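Side-chain contacts in exonuclease (Laribacter hongkongensis, PDB 3SYY), which digests double-stranded DNA as an alkaline exonuclease with strict 5'-to-3' polarity, probably by magnesium-dependent hydrolysis: residues E42-C45 and Q46-G50; G128-P132 and E133-Q137; T182-S185 and A186-E190. All coordinates share one frame; numbering follows the deposited sequence.

How the interactions relate
The three interactions, each one local run of backbone, follow one another along the chain. Interaction 1 forms the end of helix 34-49, interaction 2 the entry to helix 132-145, and interaction 3 a middle part of the long helix 174-205. Interactions 1 and 3 have centres about 16 Å apart and meet directly: R47 NH2 lies 3.7 Å from L188 CD2, and L43 CD1 lies 3.8 Å from F187 CE2, so the two helices pack together. Interaction 2 is centred about 28 Å from interaction 1 and about 21 Å from interaction 3, whose nearest atoms are about 8 Å away. It lies beside the magnesium site, the other two away from it.

Interaction 1. Residues E42-C45 and Q46-G50; sequences ELIC and QRLTG
The carbonyl oxygen C45 O is gripped twice by T49. The hydroxyl OG1 of T49 comes to 2.6 Å from C45 O, and the T49 backbone N donates to C45 O over 2.9 Å. The two donors arrive from opposite faces of the carbonyl plane. With OG1 set between the backbone N and the carbonyl carbon (chi1 65°), the hydroxyl is turned back over the preceding turn. It donates to C45 O and also receives the N-H of T51, linking the last turn to the chain that leaves it. Threonine suits this place because its short branch reaches a carbonyl of its own helix. One and two residues earlier the i to i+4 bonds are regular: L48 N bonds to I44 O at 2.9 Å, and R47 N bonds to L43 O at 3.0 Å.

The apolar side of the turn is carried by I44 and L48, which lie side by side and point the same way, with I44 CG2 3.6 Å from L48 CD1. Placing CG2 opposite the backbone N brings that branch forward to L48. A second subunit packs on the same residues, W119 of that subunit on I44 and L159 of that subunit on L48; apolar branched side chains suit this buried face.

Q46 runs extended beyond CG, which passes 3.3 Å from E42 O, and its OE1 lies 3.9 Å from L43 CD2. That oxygen is bound by G14 N, while R47 reaches G14 O with NE and forms a salt bridge to E192 with NH1. G50 N still bonds to Q46 O, but G50 itself has positive phi (74°), a conformation glycine adopts easily: the C-terminal end of a helix, with a positive-phi glycine just after the last helical residue.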
loop_
_atom_site.group_PDB
_atom_site.type_symbol
_atom_site.label_atom_id
_atom_site.label_comp_id
_atom_site.label_asym_id
_atom_site.label_seq_id
_atom_site.Cartn_x
_atom_site.Cartn_y
_atom_site.Cartn_z
ATOM N N GLU A 42 -9.557 5.007 -16.659
ATOM C CA GLU A 42 -10.118 3.694 -16.460
ATOM C C GLU A 42 -11.205 3.386 -17.497
ATOM O O GLU A 42 -11.287 2.264 -18.023
ATOM C CB GLU A 42 -10.829 3.613 -15.081
ATOM C CG GLU A 42 -10.057 3.089 -13.920
ATOM C CD GLU A 42 -10.915 3.189 -12.641
ATOM O OE1 GLU A 42 -10.634 4.080 -11.829
ATOM O OE2 GLU A 42 -11.878 2.414 -12.537
ATOM N N LEU A 43 -12.102 4.341 -17.715
ATOM C CA LEU A 43 -13.216 4.103 -18.653
ATOM C C LEU A 43 -12.707 4.053 -20.133
ATOM O O LEU A 43 -13.209 3.267 -20.942
ATOM C CB LEU A 43 -14.256 5.184 -18.472
ATOM C CG LEU A 43 -14.920 5.169 -17.078
ATOM C CD1 LEU A 43 -16.138 6.093 -17.106
ATOM C CD2 LEU A 43 -15.358 3.798 -16.756
ATOM N N ILE A 44 -11.707 4.866 -20.455
ATOM C CA ILE A 44 -11.078 4.794 -21.817
ATOM C C ILE A 44 -10.551 3.397 -22.077
ATOM O O ILE A 44 -10.888 2.764 -23.099
ATOM C CB ILE A 44 -9.986 5.850 -22.011
ATOM C CG1 ILE A 44 -10.644 7.220 -22.060
ATOM C CG2 ILE A 44 -9.150 5.552 -23.320
ATOM C CD1 ILE A 44 -9.691 8.390 -21.842
ATOM N N CYS A 45 -9.768 2.871 -21.130
ATOM C CA CYS A 45 -9.207 1.551 -21.305
ATOM C C CYS A 45 -10.294 0.459 -21.369
ATOM O O CYS A 45 -10.162 -0.504 -22.100
ATOM C CB CYS A 45 -8.120 1.239 -20.233
ATOM S SG CYS A 45 -6.789 2.482 -20.267
ATOM N N GLN A 46 -11.362 0.579 -20.566
ATOM C CA GLN A 46 -12.449 -0.391 -20.661
ATOM C C GLN A 46 -13.094 -0.391 -22.058
ATOM O O GLN A 46 -13.321 -1.426 -22.615
ATOM C CB GLN A 46 -13.541 -0.097 -19.605
ATOM C CG GLN A 46 -13.093 -0.482 -18.185
ATOM C CD GLN A 46 -14.165 -0.220 -17.100
ATOM O OE1 GLN A 46 -15.332 -0.017 -17.393
ATOM N NE2 GLN A 46 -13.728 -0.164 -15.858
ATOM N N ARG A 47 -13.376 0.782 -22.586
ATOM C CA ARG A 47 -14.041 0.891 -23.889
ATOM C C ARG A 47 -13.126 0.392 -25.010
ATOM O O ARG A 47 -13.574 -0.322 -25.888
ATOM C CB ARG A 47 -14.500 2.309 -24.135
ATOM C CG ARG A 47 -15.730 2.631 -23.296
ATOM C CD ARG A 47 -16.268 4.001 -23.666
ATOM N NE ARG A 47 -17.356 4.438 -22.781
ATOM C CZ ARG A 47 -18.340 5.251 -23.150
ATOM N NH1 ARG A 47 -18.394 5.740 -24.400
ATOM N NH2 ARG A 47 -19.255 5.617 -22.254
ATOM N N LEU A 48 -11.847 0.727 -24.946
ATOM C CA LEU A 48 -10.884 0.302 -25.982
ATOM C C LEU A 48 -10.552 -1.164 -25.941
ATOM O O LEU A 48 -10.520 -1.827 -27.009
ATOM C CB LEU A 48 -9.588 1.128 -25.869
ATOM C CG LEU A 48 -9.701 2.548 -26.394
ATOM C CD1 LEU A 48 -8.400 3.331 -26.043
ATOM C CD2 LEU A 48 -10.011 2.548 -27.958
ATOM N N THR A 49 -10.324 -1.701 -24.732
ATOM C CA THR A 49 -9.926 -3.111 -24.588
ATOM C C THR A 49 -11.101 -4.083 -24.488
ATOM O O THR A 49 -10.954 -5.313 -24.723
ATOM C CB THR A 49 -9.085 -3.337 -23.315
ATOM O OG1 THR A 49 -9.906 -3.066 -22.154
ATOM C CG2 THR A 49 -7.879 -2.440 -23.318
ATOM N N GLY A 50 -12.275 -3.552 -24.149
ATOM C CA GLY A 50 -13.425 -4.420 -23.969
ATOM C C GLY A 50 -13.411 -5.253 -22.695
ATOM O O GLY A 50 -14.231 -6.132 -22.554
#

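Interaction 2. Residues G128-P132 and E133-Q137; sequences GKPKP and EYIKQ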
loop_
_atom_site.group_PDB
_atom_site.type_symbol
_atom_site.label_atom_id
_atom_site.label_comp_id
_atom_site.label_asym_id
_atom_site.label_seq_id
_atom_site.Cartn_x
_atom_site.Cartn_y
_atom_site.Cartn_z
ATOM N N GLY A 128 -24.717 11.373 11.985
ATOM C CA GLY A 128 -26.026 11.178 11.389
ATOM C C GLY A 128 -26.166 11.387 9.886
ATOM O O GLY A 128 -27.287 11.390 9.381
ATOM N N LYS A 129 -25.049 11.539 9.172
ATOM C CA LYS A 129 -25.067 11.967 7.760
ATOM C C LYS A 129 -24.188 11.074 6.918
ATOM O O LYS A 129 -23.072 10.770 7.316
ATOM C CB LYS A 129 -24.464 13.369 7.596
ATOM C CG LYS A 129 -25.163 14.525 8.291
ATOM C CD LYS A 129 -24.373 15.813 7.999
ATOM C CE LYS A 129 -24.166 16.673 9.245
ATOM N NZ LYS A 129 -24.953 17.937 9.161
ATOM N N PRO A 130 -24.654 10.684 5.730
ATOM C CA PRO A 130 -23.778 9.892 4.844
ATOM C C PRO A 130 -22.651 10.799 4.307
ATOM O O PRO A 130 -22.882 11.977 4.157
ATOM C CB PRO A 130 -24.717 9.499 3.695
ATOM C CG PRO A 130 -26.126 9.709 4.257
ATOM C CD PRO A 130 -25.983 10.905 5.147
ATOM N N LYS A 131 -21.468 10.254 4.001
ATOM C CA LYS A 131 -20.371 11.040 3.354
ATOM C C LYS A 131 -20.900 11.760 2.109
ATOM O O LYS A 131 -21.786 11.209 1.436
ATOM C CB LYS A 131 -19.221 10.105 2.900
ATOM C CG LYS A 131 -18.231 9.623 4.014
ATOM C CD LYS A 131 -17.328 8.525 3.443
ATOM C CE LYS A 131 -16.229 8.026 4.449
ATOM N NZ LYS A 131 -16.215 6.498 4.455
ATOM N N PRO A 132 -20.364 12.981 1.784
ATOM C CA PRO A 132 -20.809 13.627 0.531
ATOM C C PRO A 132 -20.731 12.745 -0.735
ATOM O O PRO A 132 -21.581 12.898 -1.614
ATOM C CB PRO A 132 -19.864 14.847 0.384
ATOM C CG PRO A 132 -19.465 15.167 1.823
ATOM C CD PRO A 132 -19.316 13.782 2.465
ATOM N N GLU A 133 -19.718 11.888 -0.868
ATOM C CA GLU A 133 -19.628 11.014 -2.049
ATOM C C GLU A 133 -20.844 10.089 -2.151
ATOM O O GLU A 133 -21.261 9.714 -3.280
ATOM C CB GLU A 133 -18.364 10.157 -2.015
ATOM C CG GLU A 133 -18.294 9.284 -0.765
ATOM C CD GLU A 133 -16.919 9.258 -0.139
ATOM O OE1 GLU A 133 -16.559 10.283 0.499
ATOM O OE2 GLU A 133 -16.223 8.215 -0.290
ATOM N N TYR A 134 -21.417 9.712 -0.989
ATOM C CA TYR A 134 -22.571 8.827 -1.018
ATOM C C TYR A 134 -23.856 9.589 -1.266
ATOM O O TYR A 134 -24.784 9.017 -1.834
ATOM C CB TYR A 134 -22.703 7.963 0.266
ATOM C CG TYR A 134 -21.538 7.048 0.510
ATOM C CD1 TYR A 134 -20.830 6.472 -0.546
ATOM C CD2 TYR A 134 -21.128 6.785 1.803
ATOM C CE1 TYR A 134 -19.735 5.617 -0.304
ATOM C CE2 TYR A 134 -20.062 5.951 2.077
ATOM C CZ TYR A 134 -19.360 5.373 1.004
ATOM O OH TYR A 134 -18.328 4.549 1.312
ATOM N N ILE A 135 -23.915 10.859 -0.846
ATOM C CA ILE A 135 -25.021 11.738 -1.282
ATOM C C ILE A 135 -25.031 11.795 -2.852
ATOM O O ILE A 135 -26.071 11.661 -3.497
ATOM C CB ILE A 135 -24.910 13.161 -0.630
ATOM C CG1 ILE A 135 -24.988 13.102 0.922
ATOM C CG2 ILE A 135 -25.955 14.171 -1.186
ATOM C CD1 ILE A 135 -26.302 12.495 1.465
ATOM N N LYS A 136 -23.858 11.974 -3.457
ATOM C CA LYS A 136 -23.789 12.002 -4.921
ATOM C C LYS A 136 -24.226 10.687 -5.533
ATOM O O LYS A 136 -24.982 10.685 -6.481
ATOM C CB LYS A 136 -22.401 12.391 -5.410
ATOM C CG LYS A 136 -22.089 13.880 -5.066
ATOM C CD LYS A 136 -20.707 14.273 -5.473
ATOM C CE LYS A 136 -20.538 15.787 -5.272
ATOM N NZ LYS A 136 -20.271 16.036 -3.805
ATOM N N GLN A 137 -23.807 9.582 -4.943
ATOM C CA GLN A 137 -24.198 8.262 -5.409
ATOM C C GLN A 137 -25.733 8.110 -5.375
ATOM O O GLN A 137 -26.363 7.668 -6.323
ATOM C CB GLN A 137 -23.567 7.212 -4.507
ATOM C CG GLN A 137 -23.983 5.816 -4.892
ATOM C CD GLN A 137 -23.430 4.768 -3.952
ATOM O OE1 GLN A 137 -22.972 5.072 -2.845
ATOM N NE2 GLN A 137 -23.422 3.532 -4.409
HETATM O O HOH W 1 -22.655 15.611 -1.981
#
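K131 and E133 lie side by side and point the same way: K131 CD passes 3.5 Å from E133 OE1. K131 NZ and E133 OE2, 5.0 Å apart, are not in contact, and any attraction is probably only long-range. E133 CG, between the backbone N and the carbonyl carbon (chi1 58°), rests over one face of the Y134 ring, toward the rim; the chi2 bend turns the carboxylate toward K131, whose CB meets that ring obliquely. P130 and I135 cross obliquely, P130 CG 3.9 Å from I135 CD1, and both touch I170 of strand 165-171; the rigid proline ring is buried there.

K131 is the N-cap, its carbonyl serving two donors. I135 N bonds to K131 O at 3.1 Å, in the carbonyl plane, whereas Y134 N sits well above it. P132, having no N-H, suits the first turn, where no earlier carbonyl awaits one. P132 O accepts K136 N at 3.1 Å and a water, to which K136 NZ, curled back at chi4 (80°), donates.

The Y134 ring makes a cation-pi contact with K114 and lies about 6 Å, side chain to side chain, from the magnesium ligand E112, beside the metal site of this PDDEXK-type nuclease.

Interaction 3. Residues T182-S185 and A186-E190; sequences TEVS and AFLAE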
loop_
_atom_site.group_PDB
_atom_site.type_symbol
_atom_site.label_atom_id
_atom_site.label_comp_id
_atom_site.label_asym_id
_atom_site.label_seq_id
_atom_site.Cartn_x
_atom_site.Cartn_y
_atom_site.Cartn_z
ATOM N N THR A 182 -25.071 17.540 -15.621
ATOM C CA THR A 182 -24.237 18.444 -16.411
ATOM C C THR A 182 -22.793 17.966 -16.436
ATOM O O THR A 182 -22.198 17.806 -17.527
ATOM C CB THR A 182 -24.300 19.837 -15.870
ATOM O OG1 THR A 182 -25.648 20.298 -16.030
ATOM C CG2 THR A 182 -23.331 20.790 -16.631
ATOM N N GLU A 183 -22.245 17.740 -15.237
ATOM C CA GLU A 183 -20.858 17.234 -15.090
ATOM C C GLU A 183 -20.628 15.918 -15.735
ATOM O O GLU A 183 -19.567 15.715 -16.353
ATOM C CB GLU A 183 -20.473 17.084 -13.634
ATOM C CG GLU A 183 -20.492 18.384 -12.927
ATOM C CD GLU A 183 -19.123 18.883 -12.570
ATOM O OE1 GLU A 183 -18.119 18.366 -13.128
ATOM O OE2 GLU A 183 -19.050 19.803 -11.728
ATOM N N VAL A 184 -21.574 15.004 -15.576
ATOM C CA VAL A 184 -21.400 13.669 -16.129
ATOM C C VAL A 184 -21.497 13.696 -17.671
ATOM O O VAL A 184 -20.734 13.007 -18.366
ATOM C CB VAL A 184 -22.394 12.666 -15.500
ATOM C CG1 VAL A 184 -22.486 11.405 -16.309
ATOM C CG2 VAL A 184 -21.982 12.386 -14.019
ATOM N N SER A 185 -22.425 14.502 -18.188
ATOM C CA SER A 185 -22.466 14.789 -19.633
ATOM C C SER A 185 -21.141 15.322 -20.186
ATOM O O SER A 185 -20.684 14.834 -21.205
ATOM C CB SER A 185 -23.645 15.727 -19.957
ATOM O OG SER A 185 -24.839 14.959 -19.952
ATOM N N ALA A 186 -20.551 16.302 -19.524
ATOM C CA ALA A 186 -19.277 16.881 -19.958
ATOM C C ALA A 186 -18.161 15.842 -19.919
ATOM O O ALA A 186 -17.332 15.748 -20.844
ATOM C CB ALA A 186 -18.924 18.036 -19.095
ATOM N N PHE A 187 -18.131 15.062 -18.828
ATOM C CA PHE A 187 -17.165 13.987 -18.686
ATOM C C PHE A 187 -17.336 12.916 -19.745
ATOM O O PHE A 187 -16.335 12.428 -20.310
ATOM C CB PHE A 187 -17.272 13.410 -17.254
ATOM C CG PHE A 187 -16.381 12.236 -16.974
ATOM C CD1 PHE A 187 -15.222 12.409 -16.192
ATOM C CD2 PHE A 187 -16.738 10.976 -17.376
ATOM C CE1 PHE A 187 -14.437 11.349 -15.850
ATOM C CE2 PHE A 187 -15.952 9.876 -17.045
ATOM C CZ PHE A 187 -14.765 10.097 -16.267
ATOM N N LEU A 188 -18.577 12.538 -20.041
ATOM C CA LEU A 188 -18.793 11.531 -21.077
ATOM C C LEU A 188 -18.407 12.095 -22.471
ATOM O O LEU A 188 -17.952 11.361 -23.314
ATOM C CB LEU A 188 -20.238 11.029 -21.099
ATOM C CG LEU A 188 -20.505 10.014 -19.962
ATOM C CD1 LEU A 188 -22.058 9.905 -19.632
ATOM C CD2 LEU A 188 -19.900 8.661 -20.307
ATOM N N ALA A 189 -18.572 13.393 -22.662
ATOM C CA ALA A 189 -18.226 14.005 -23.972
ATOM C C ALA A 189 -16.714 13.897 -24.198
ATOM O O ALA A 189 -16.285 13.515 -25.300
ATOM C CB ALA A 189 -18.700 15.479 -24.011
ATOM N N GLU A 190 -15.931 14.173 -23.151
ATOM C CA GLU A 190 -14.474 14.114 -23.191
ATOM C C GLU A 190 -13.979 12.721 -23.367
ATOM O O GLU A 190 -13.071 12.488 -24.183
ATOM C CB GLU A 190 -13.816 14.712 -21.956
ATOM C CG GLU A 190 -14.060 16.194 -21.780
ATOM C CD GLU A 190 -13.709 16.629 -20.348
ATOM O OE1 GLU A 190 -14.420 17.484 -19.786
ATOM O OE2 GLU A 190 -12.749 16.080 -19.778
#
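L188 leans back over V184, one turn earlier on the helix. Its CB lies 3.4 Å from V184 O, and CG, set opposite its own carbonyl carbon (chi1 -78°), keeps the same 3.4 Å from that oxygen. Beyond the branch point CD1 stays beside V184 O and comes 3.7 Å from V184 CG1, the two side chains lying alongside each other and pointing the same way. V184 places CG1 opposite its backbone N (chi1 164°), which turns that methyl forward to meet CD1.

This is i to i+4 side-chain packing along one face of an alpha-helix, here the long helix 174-205, whose buried side faces strands 16-17 and 97-99: V16 touches L188, and the buried V184 and L188 both offer apolar branches to F97. The backbone is bonded by L188 N to V184 O at 2.8 Å and by F187 N to E183 O at 2.9 Å. F187 swings its ring off the helix toward M40 and R36 of helix 34-49. A186 and A189 carry only a methyl: A186 CB sits 3.6 Å from T182 O, and A189 N bonds to S185 O at 2.9 Å.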